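Local coordinates for beta-galactosidase (PDB 6Y2K), which hydrolyses beta-galactosidic bonds as a cold-active yet thermally stable family 42 glycoside hydrolase that assembles into a hexamer, at residues N180-W183 against S184-Y187; H207-D210 against F211-C215; A296-H299 against D300-G304; E340-S343 against H344-L348. All coordinates share one frame; numbering follows the deposited sequence.

Contact 1 of 4, residues N180-W183 against S184-Y187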
# COMPACT_ATOMS: atom_id res chain seq x y z
N ASN A 180 -30.21 -33.76 -26.79
CA ASN A 180 -29.32 -33.73 -27.95
C ASN A 180 -29.91 -33.08 -29.21
O ASN A 180 -29.21 -32.96 -30.22
CB ASN A 180 -28.79 -35.14 -28.27
CG ASN A 180 -27.72 -35.61 -27.29
OD1 ASN A 180 -27.05 -34.79 -26.64
ND2 ASN A 180 -27.55 -36.93 -27.18
N VAL A 181 -31.18 -32.66 -29.15
CA VAL A 181 -31.71 -31.73 -30.16
C VAL A 181 -30.86 -30.45 -30.25
O VAL A 181 -30.67 -29.88 -31.34
CB VAL A 181 -33.20 -31.40 -29.90
CG1 VAL A 181 -33.39 -30.61 -28.61
CG2 VAL A 181 -33.79 -30.65 -31.10
N PHE A 182 -30.34 -30.02 -29.10
CA PHE A 182 -29.46 -28.87 -29.00
C PHE A 182 -28.18 -29.08 -29.83
O PHE A 182 -27.53 -30.13 -29.75
CB PHE A 182 -29.12 -28.61 -27.52
CG PHE A 182 -28.38 -27.33 -27.27
CD1 PHE A 182 -29.04 -26.11 -27.31
CD2 PHE A 182 -27.01 -27.34 -26.98
CE1 PHE A 182 -28.37 -24.92 -27.09
CE2 PHE A 182 -26.33 -26.16 -26.74
CZ PHE A 182 -27.01 -24.94 -26.79
N TRP A 183 -27.85 -28.08 -30.65
CA TRP A 183 -26.70 -28.13 -31.56
C TRP A 183 -26.62 -29.41 -32.42
O TRP A 183 -25.54 -29.87 -32.76
CB TRP A 183 -25.38 -27.92 -30.79
CG TRP A 183 -25.21 -26.56 -30.16
CD1 TRP A 183 -25.98 -25.45 -30.37
CD2 TRP A 183 -24.16 -26.15 -29.26
NE1 TRP A 183 -25.50 -24.39 -29.63
CE2 TRP A 183 -24.39 -24.79 -28.95
CE3 TRP A 183 -23.08 -26.82 -28.67
CZ2 TRP A 183 -23.57 -24.09 -28.07
CZ3 TRP A 183 -22.26 -26.11 -27.81
CH2 TRP A 183 -22.51 -24.76 -27.52
N SER A 184 -27.78 -29.96 -32.79
CA SER A 184 -27.85 -31.18 -33.61
C SER A 184 -26.90 -32.30 -33.13
O SER A 184 -26.15 -32.90 -33.92
CB SER A 184 -27.62 -30.83 -35.08
OG SER A 184 -28.77 -30.19 -35.65
N MET A 185 -26.93 -32.56 -31.83
CA MET A 185 -26.07 -33.59 -31.24
C MET A 185 -26.64 -35.02 -31.35
O MET A 185 -25.95 -35.99 -31.02
CB MET A 185 -25.78 -33.26 -29.76
CG MET A 185 -24.77 -32.12 -29.56
SD MET A 185 -24.32 -31.80 -27.83
CE MET A 185 -25.85 -31.14 -27.17
N ASP A 186 -27.89 -35.16 -31.81
CA ASP A 186 -28.61 -36.45 -31.82
C ASP A 186 -27.82 -37.61 -32.43
O ASP A 186 -27.30 -37.49 -33.54
CB ASP A 186 -29.94 -36.33 -32.57
CG ASP A 186 -30.97 -35.48 -31.83
OD1 ASP A 186 -31.25 -35.77 -30.64
OD2 ASP A 186 -31.51 -34.53 -32.46
N TYR A 187 -27.74 -38.71 -31.68
CA TYR A 187 -27.09 -39.95 -32.13
C TYR A 187 -28.12 -40.95 -32.66
O TYR A 187 -29.20 -41.12 -32.09
CB TYR A 187 -26.31 -40.58 -30.97
CG TYR A 187 -25.32 -39.60 -30.38
CD1 TYR A 187 -24.10 -39.34 -31.01
CD2 TYR A 187 -25.62 -38.90 -29.22
CE1 TYR A 187 -23.20 -38.43 -30.49
CE2 TYR A 187 -24.72 -37.99 -28.68
CZ TYR A 187 -23.52 -37.75 -29.33
OH TYR A 187 -22.63 -36.83 -28.81
O HOH W 1 -23.73 -35.21 -26.90
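Met185 N meets two carbonyls of the preceding residues. Its bond to Phe182 O spans 3.3 Å. A second, to Asn180 O, is short but weak, with an N-H...O angle of 123°. Ser184 N bonds to Val181 O at 3.2 Å. Trp183 and Ser184 both have positive phi, and the chain reverses there into a compact turn.

Apolar contact comes from Met185. Its chain bends at the last torsion (chi3 -69°), which lays CE at the edge of the Phe182 ring, 4.0 Å from Phe182 CD2 and in the ring plane.

The polar side chains meet differently. Asn180 ND2 sits at the edge of the Tyr187 ring, 3.4 Å from CE2, with amide and ring planes 83° apart. Asn180 ND2 donates to Asn175 OD1, and Asn180 OD1 accepts Asn204 ND2. A water lies 2.7 Å from Tyr187 OH and bonds weakly to Asn180 OD1.

Ser184 OG bonds to Phe37 O of the second subunit, Asp186 OD2 to Ser40 OG of that subunit, and the Trp183 ring meets the Phe37 ring of the same subunit. The turn thus spends backbone N-H groups on its own shape and uses side chains to join two subunits of the hexamer.

Contact 2 of 4, residues H207-D210 against F211-C215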
# COMPACT_ATOMS: atom_id res chain seq x y z
N HIS A 207 -23.44 -35.46 -21.24
CA HIS A 207 -22.40 -36.32 -21.80
C HIS A 207 -21.23 -36.44 -20.83
O HIS A 207 -20.76 -37.55 -20.53
CB HIS A 207 -21.98 -35.72 -23.15
CG HIS A 207 -20.97 -36.51 -23.92
ND1 HIS A 207 -20.42 -36.04 -25.10
CD2 HIS A 207 -20.41 -37.73 -23.71
CE1 HIS A 207 -19.57 -36.94 -25.57
NE2 HIS A 207 -19.55 -37.97 -24.74
N ARG A 208 -20.76 -35.30 -20.33
CA ARG A 208 -19.62 -35.29 -19.42
C ARG A 208 -19.95 -35.92 -18.07
O ARG A 208 -19.10 -36.61 -17.49
CB ARG A 208 -19.11 -33.86 -19.22
CG ARG A 208 -18.51 -33.25 -20.48
CD ARG A 208 -18.20 -31.77 -20.31
NE ARG A 208 -17.18 -31.55 -19.29
CZ ARG A 208 -16.94 -30.41 -18.64
NH1 ARG A 208 -15.97 -30.37 -17.73
NH2 ARG A 208 -17.68 -29.32 -18.85
N LEU A 209 -21.17 -35.70 -17.57
CA LEU A 209 -21.58 -36.27 -16.29
C LEU A 209 -21.73 -37.80 -16.33
O LEU A 209 -21.21 -38.52 -15.45
CB LEU A 209 -22.87 -35.61 -15.78
CG LEU A 209 -23.36 -36.05 -14.40
CD1 LEU A 209 -22.29 -35.89 -13.33
CD2 LEU A 209 -24.60 -35.27 -14.00
N ASP A 210 -22.43 -38.31 -17.35
CA ASP A 210 -22.52 -39.76 -17.58
C ASP A 210 -21.14 -40.39 -17.81
O ASP A 210 -20.89 -41.51 -17.33
CB ASP A 210 -23.45 -40.08 -18.76
CG ASP A 210 -24.93 -40.16 -18.36
OD1 ASP A 210 -25.27 -40.14 -17.16
OD2 ASP A 210 -25.76 -40.28 -19.28
N PHE A 211 -20.24 -39.68 -18.50
CA PHE A 211 -18.87 -40.17 -18.66
C PHE A 211 -18.15 -40.32 -17.31
O PHE A 211 -17.50 -41.34 -17.06
CB PHE A 211 -18.06 -39.30 -19.63
CG PHE A 211 -16.70 -39.86 -19.93
CD1 PHE A 211 -16.58 -41.09 -20.58
CD2 PHE A 211 -15.55 -39.19 -19.55
CE1 PHE A 211 -15.34 -41.63 -20.84
CE2 PHE A 211 -14.30 -39.72 -19.83
CZ PHE A 211 -14.19 -40.95 -20.47
N GLN A 212 -18.28 -39.30 -16.44
CA GLN A 212 -17.68 -39.36 -15.10
C GLN A 212 -18.24 -40.52 -14.30
O GLN A 212 -17.50 -41.24 -13.65
CB GLN A 212 -17.91 -38.06 -14.33
CG GLN A 212 -17.05 -37.90 -13.08
CD GLN A 212 -15.69 -37.25 -13.35
OE1 GLN A 212 -15.56 -36.41 -14.23
NE2 GLN A 212 -14.69 -37.64 -12.57
N ARG A 213 -19.56 -40.68 -14.36
CA ARG A 213 -20.25 -41.76 -13.66
C ARG A 213 -19.76 -43.12 -14.14
O ARG A 213 -19.50 -44.01 -13.32
CB ARG A 213 -21.76 -41.64 -13.86
CG ARG A 213 -22.39 -40.47 -13.12
CD ARG A 213 -23.70 -40.06 -13.78
NE ARG A 213 -24.54 -39.20 -12.94
CZ ARG A 213 -25.67 -38.63 -13.34
NH1 ARG A 213 -26.12 -38.80 -14.58
NH2 ARG A 213 -26.37 -37.86 -12.50
N CYS A 214 -19.61 -43.26 -15.46
CA CYS A 214 -19.15 -44.52 -16.04
C CYS A 214 -17.72 -44.84 -15.59
O CYS A 214 -17.45 -45.95 -15.12
CB CYS A 214 -19.24 -44.48 -17.57
SG CYS A 214 -18.58 -45.96 -18.38
N CYS A 215 -16.81 -43.87 -15.72
CA CYS A 215 -15.43 -44.03 -15.28
C CYS A 215 -15.33 -44.38 -13.79
O CYS A 215 -14.54 -45.25 -13.40
CB CYS A 215 -14.59 -42.79 -15.61
SG CYS A 215 -14.29 -42.56 -17.39
O HOH W 2 -16.40 -35.89 -17.16
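His207 O accepts Phe211 N at 3.0 Å and opens a run of four i to i+4 backbone bonds. The His207 ring stacks on Trp178, and its NE2 bonds to Glu194 O.

Next, Arg208 O takes Gln212 N and also a water, which donates at 2.8 Å to Arg208 O. The same water donates to Gln212 OE1. Gln212 bends at chi2 (88°), which brings OE1 to the water while NE2 bonds to Ala249 O.

All of this lies on helix 205-233, the long helix that precedes strand 238-244 of the TIM barrel.

Leu209 lays CD2 over one face of the Arg213 guanidinium, 3.5 Å from NH2 and offset toward the rim. With CG anti to the amide nitrogen (chi1 -176°), the branch reaches over that face. Leu209 O accepts Arg213 N.

Asp210 OD1 forms a salt bridge with Arg213 NH1 at 3.0 Å, at the guanidinium edge and 3° out of its plane. Lys167 also bridges to OD1, while Tyr168 and Trp178 bond to OD2. Arg213 NE pairs with Asp419 and NH2 with Glu502 O. A leucine in place of Arg213 would probably leave Asp419 without this partner and Asp210 with one cation fewer. Asp210 O accepts Cys214 N at 2.9 Å.

Contact 3 of 4, residues A296-H299 against D300-G304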
# COMPACT_ATOMS: atom_id res chain seq x y z
N ALA A 296 -9.22 -33.18 9.47
CA ALA A 296 -10.58 -33.27 10.02
C ALA A 296 -11.66 -33.50 8.97
O ALA A 296 -12.48 -34.40 9.13
CB ALA A 296 -10.89 -32.01 10.82
N PHE A 297 -11.68 -32.67 7.93
CA PHE A 297 -12.66 -32.81 6.85
C PHE A 297 -12.67 -34.23 6.29
O PHE A 297 -13.73 -34.84 6.14
CB PHE A 297 -12.38 -31.80 5.72
CG PHE A 297 -13.43 -31.80 4.64
CD1 PHE A 297 -14.56 -31.00 4.75
CD2 PHE A 297 -13.32 -32.63 3.53
CE1 PHE A 297 -15.54 -31.01 3.78
CE2 PHE A 297 -14.30 -32.64 2.54
CZ PHE A 297 -15.41 -31.83 2.67
N HIS A 298 -11.49 -34.75 5.99
CA HIS A 298 -11.34 -36.07 5.41
C HIS A 298 -11.54 -37.22 6.41
O HIS A 298 -12.08 -38.26 6.04
CB HIS A 298 -9.98 -36.17 4.72
CG HIS A 298 -9.86 -35.25 3.55
ND1 HIS A 298 -9.27 -34.01 3.64
CD2 HIS A 298 -10.33 -35.35 2.28
CE1 HIS A 298 -9.36 -33.40 2.47
NE2 HIS A 298 -10.00 -34.19 1.63
N HIS A 299 -11.14 -37.02 7.66
CA HIS A 299 -11.42 -38.03 8.69
C HIS A 299 -12.94 -38.28 8.77
O HIS A 299 -13.38 -39.42 8.80
CB HIS A 299 -10.94 -37.59 10.07
CG HIS A 299 -9.46 -37.38 10.18
ND1 HIS A 299 -8.54 -38.20 9.58
CD2 HIS A 299 -8.75 -36.46 10.87
CE1 HIS A 299 -7.32 -37.79 9.88
NE2 HIS A 299 -7.42 -36.73 10.66
N ASP A 300 -13.73 -37.20 8.79
CA ASP A 300 -15.20 -37.30 8.84
C ASP A 300 -15.83 -37.86 7.55
O ASP A 300 -16.74 -38.69 7.61
CB ASP A 300 -15.82 -35.94 9.22
CG ASP A 300 -15.50 -35.51 10.66
OD1 ASP A 300 -15.19 -36.38 11.52
OD2 ASP A 300 -15.54 -34.28 10.93
N LEU A 301 -15.36 -37.40 6.40
CA LEU A 301 -15.82 -37.93 5.11
C LEU A 301 -15.56 -39.45 5.01
O LEU A 301 -16.46 -40.22 4.67
CB LEU A 301 -15.12 -37.20 3.95
CG LEU A 301 -15.29 -37.70 2.52
CD1 LEU A 301 -16.72 -37.54 2.02
CD2 LEU A 301 -14.33 -36.95 1.61
N TYR A 302 -14.34 -39.86 5.34
CA TYR A 302 -13.95 -41.27 5.19
C TYR A 302 -14.47 -42.18 6.31
O TYR A 302 -14.70 -43.37 6.06
CB TYR A 302 -12.44 -41.40 4.96
CG TYR A 302 -11.99 -40.78 3.63
CD1 TYR A 302 -12.67 -41.05 2.44
CD2 TYR A 302 -10.89 -39.92 3.56
CE1 TYR A 302 -12.29 -40.48 1.23
CE2 TYR A 302 -10.49 -39.35 2.34
CZ TYR A 302 -11.20 -39.64 1.18
OH TYR A 302 -10.84 -39.11 -0.05
N ARG A 303 -14.68 -41.66 7.51
CA ARG A 303 -15.46 -42.40 8.51
C ARG A 303 -16.84 -42.76 7.94
O ARG A 303 -17.32 -43.87 8.13
CB ARG A 303 -15.58 -41.65 9.84
CG ARG A 303 -16.26 -42.48 10.94
CD ARG A 303 -16.23 -41.80 12.31
NE ARG A 303 -17.08 -40.60 12.32
CZ ARG A 303 -16.65 -39.35 12.19
NH1 ARG A 303 -15.35 -39.06 12.10
NH2 ARG A 303 -17.54 -38.36 12.18
N GLY A 304 -17.46 -41.82 7.22
CA GLY A 304 -18.72 -42.10 6.53
C GLY A 304 -18.59 -43.16 5.43
O GLY A 304 -19.37 -44.11 5.39
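The His298 and Tyr302 side chains lie side by side and point the same way, one helical turn apart, with His298 CD2 4.0 Å from Tyr302 CE2. Phe297 CD2 lies over the centre of one His298 face. Leu301 CD2 lies over one face of Tyr302, offset toward the rim. The same methyl approaches Phe297 CE2 at 4.4 Å. At the edge of the Arg303 guanidinium, close to its plane, sits Asp300 OD1.

Tyr302 CG lies beside the backbone N (chi1 -65°), which leans the ring back along the helix and sets CD2 3.2 Å from His298 O. That carbonyl accepts Tyr302 N at 2.9 Å. Its neighbours Ala296 O, Phe297 O and His299 O accept Asp300 N, Leu301 N and Arg303 N in the same way.

The segment belongs to helix 294-305, which packs on barrel strand 310-315 and leads into it, as a helix of the TIM barrel does.

Asp300 OD1 forms a salt bridge with Arg303 NH1 at 2.7 Å, through its anti lone pair. Arg303 NH2 adds a weak bond to the same oxygen, and also pairs with Asp454. His344 ND1 also bonds to OD1, and Tyr443 OH to OD2. With an alanine at Asp300, Tyr443, His344 and Arg303 would probably each lose a carboxylate partner, and the Arg303 guanidinium would be freer to turn. Tyr302 OH bonds to Met244 O, on barrel strand 238-244.

Contact 4 of 4, residues E340-S343 against H344-L348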
# COMPACT_ATOMS: atom_id res chain seq x y z
N GLU A 340 -5.20 -36.04 16.41
CA GLU A 340 -6.28 -35.51 15.58
C GLU A 340 -7.08 -36.66 14.99
O GLU A 340 -8.30 -36.73 15.17
CB GLU A 340 -5.69 -34.60 14.48
CG GLU A 340 -6.66 -34.05 13.45
CD GLU A 340 -5.91 -33.64 12.19
OE1 GLU A 340 -5.78 -34.50 11.30
OE2 GLU A 340 -5.44 -32.48 12.10
N ALA A 341 -6.39 -37.58 14.30
CA ALA A 341 -7.08 -38.73 13.69
C ALA A 341 -7.85 -39.56 14.73
O ALA A 341 -9.01 -39.93 14.50
CB ALA A 341 -6.10 -39.60 12.92
N PHE A 342 -7.22 -39.81 15.88
CA PHE A 342 -7.90 -40.55 16.98
C PHE A 342 -9.16 -39.84 17.48
O PHE A 342 -10.16 -40.51 17.74
CB PHE A 342 -6.96 -40.78 18.17
CG PHE A 342 -5.81 -41.73 17.90
CD1 PHE A 342 -5.86 -42.71 16.90
CD2 PHE A 342 -4.67 -41.66 18.68
CE1 PHE A 342 -4.79 -43.56 16.68
CE2 PHE A 342 -3.61 -42.53 18.49
CZ PHE A 342 -3.66 -43.48 17.48
N SER A 343 -9.13 -38.51 17.57
CA SER A 343 -10.33 -37.74 17.97
C SER A 343 -11.52 -37.88 17.01
O SER A 343 -12.67 -37.73 17.44
CB SER A 343 -9.99 -36.25 18.19
OG SER A 343 -9.87 -35.53 16.97
N HIS A 344 -11.25 -38.17 15.73
CA HIS A 344 -12.29 -38.44 14.73
C HIS A 344 -12.65 -39.94 14.63
O HIS A 344 -13.38 -40.34 13.71
CB HIS A 344 -11.86 -37.89 13.35
CG HIS A 344 -11.82 -36.39 13.28
ND1 HIS A 344 -12.85 -35.65 12.72
CD2 HIS A 344 -10.89 -35.50 13.69
CE1 HIS A 344 -12.55 -34.36 12.81
NE2 HIS A 344 -11.37 -34.24 13.39
N GLY A 345 -12.14 -40.77 15.55
CA GLY A 345 -12.50 -42.20 15.60
C GLY A 345 -11.59 -43.14 14.83
O GLY A 345 -11.94 -44.31 14.65
N ALA A 346 -10.43 -42.66 14.38
CA ALA A 346 -9.51 -43.53 13.65
C ALA A 346 -9.09 -44.68 14.56
O ALA A 346 -8.68 -44.44 15.70
CB ALA A 346 -8.29 -42.76 13.19
N GLU A 347 -9.24 -45.91 14.06
CA GLU A 347 -8.80 -47.11 14.78
C GLU A 347 -7.28 -47.20 14.76
O GLU A 347 -6.66 -47.64 15.74
CB GLU A 347 -9.34 -48.38 14.12
CG GLU A 347 -10.86 -48.49 14.07
CD GLU A 347 -11.34 -49.80 13.42
OE1 GLU A 347 -10.52 -50.56 12.85
OE2 GLU A 347 -12.56 -50.05 13.46
N LEU A 348 -6.70 -46.79 13.63
CA LEU A 348 -5.30 -46.99 13.33
C LEU A 348 -4.75 -45.75 12.63
O LEU A 348 -5.42 -45.24 11.75
CB LEU A 348 -5.16 -48.19 12.40
CG LEU A 348 -3.79 -48.51 11.82
CD1 LEU A 348 -2.83 -48.88 12.94
CD2 LEU A 348 -3.93 -49.64 10.81
O HOH W 3 -10.23 -32.92 15.67
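Ala346 N bonds to Ala341 O at 3.1 Å, and Gly345 N bonds to Phe342 O at 3.0 Å. These two bonds make a Schellman motif, with Gly345 at the C-prime place and positive phi. It ends helix 333-343. His344 N is held only weakly, by Glu340 O and by Ala341 O.

Ala346 CB meets Ala341 CB at 3.9 Å as the chain turns back across the helix end. The Phe342 ring lies beside the same residue, with CD1 3.5 Å from Ala346 O.

The His344 ring brings CD2 to Glu340 O, 3.2 Å away, with the oxygen at the ring edge and in plane. Ser343 OG donates to Glu340 O at 2.7 Å, on a lone pair in the carbonyl plane. It can do so because OG stands between the backbone N and the carbonyl carbon (chi1 78°). A water donates to Ser343 OG at 2.9 Å and accepts a weak bond from His344 NE2.

The second shell fixes these groups. Asp300 OD1 bonds to His344 ND1. Tyr624 bonds to Glu340 OE2. Arg615 and Arg613 bond to Phe342 O and Ser343 O, a cationic pair that would suit the negative end of the helix dipole.

Beyond the turn the chain enters barrel strand 348-352. Ala341 packs on Ile312 of strand 310-315 and on Val349, while Ser343 touches strand 618-623 and His344 rests against helix 294-305.

How the contacts relate
Contacts 3 and 4 are direct neighbours, with centres about 10 Å apart. Asp300 OD1 lies 2.7 Å from His344 ND1, and His299 NE2 lies 2.8 Å from Glu340 OE1; both are probable hydrogen bonds between the two helices. Contacts 1 and 2 have centres about 18 Å apart, and both pack on Trp178. Contacts 1 and 4 are about 51 Å apart between centres, on opposite sides of the chain's centre. In this family the active site lies at the C-terminal mouth of the barrel, whereas contact 4 leads into the start of a strand. Glycerol, probably from the crystallisation liquor, lies about 5 Å from the Trp183 side chain and about 3 Å from that of Arg208.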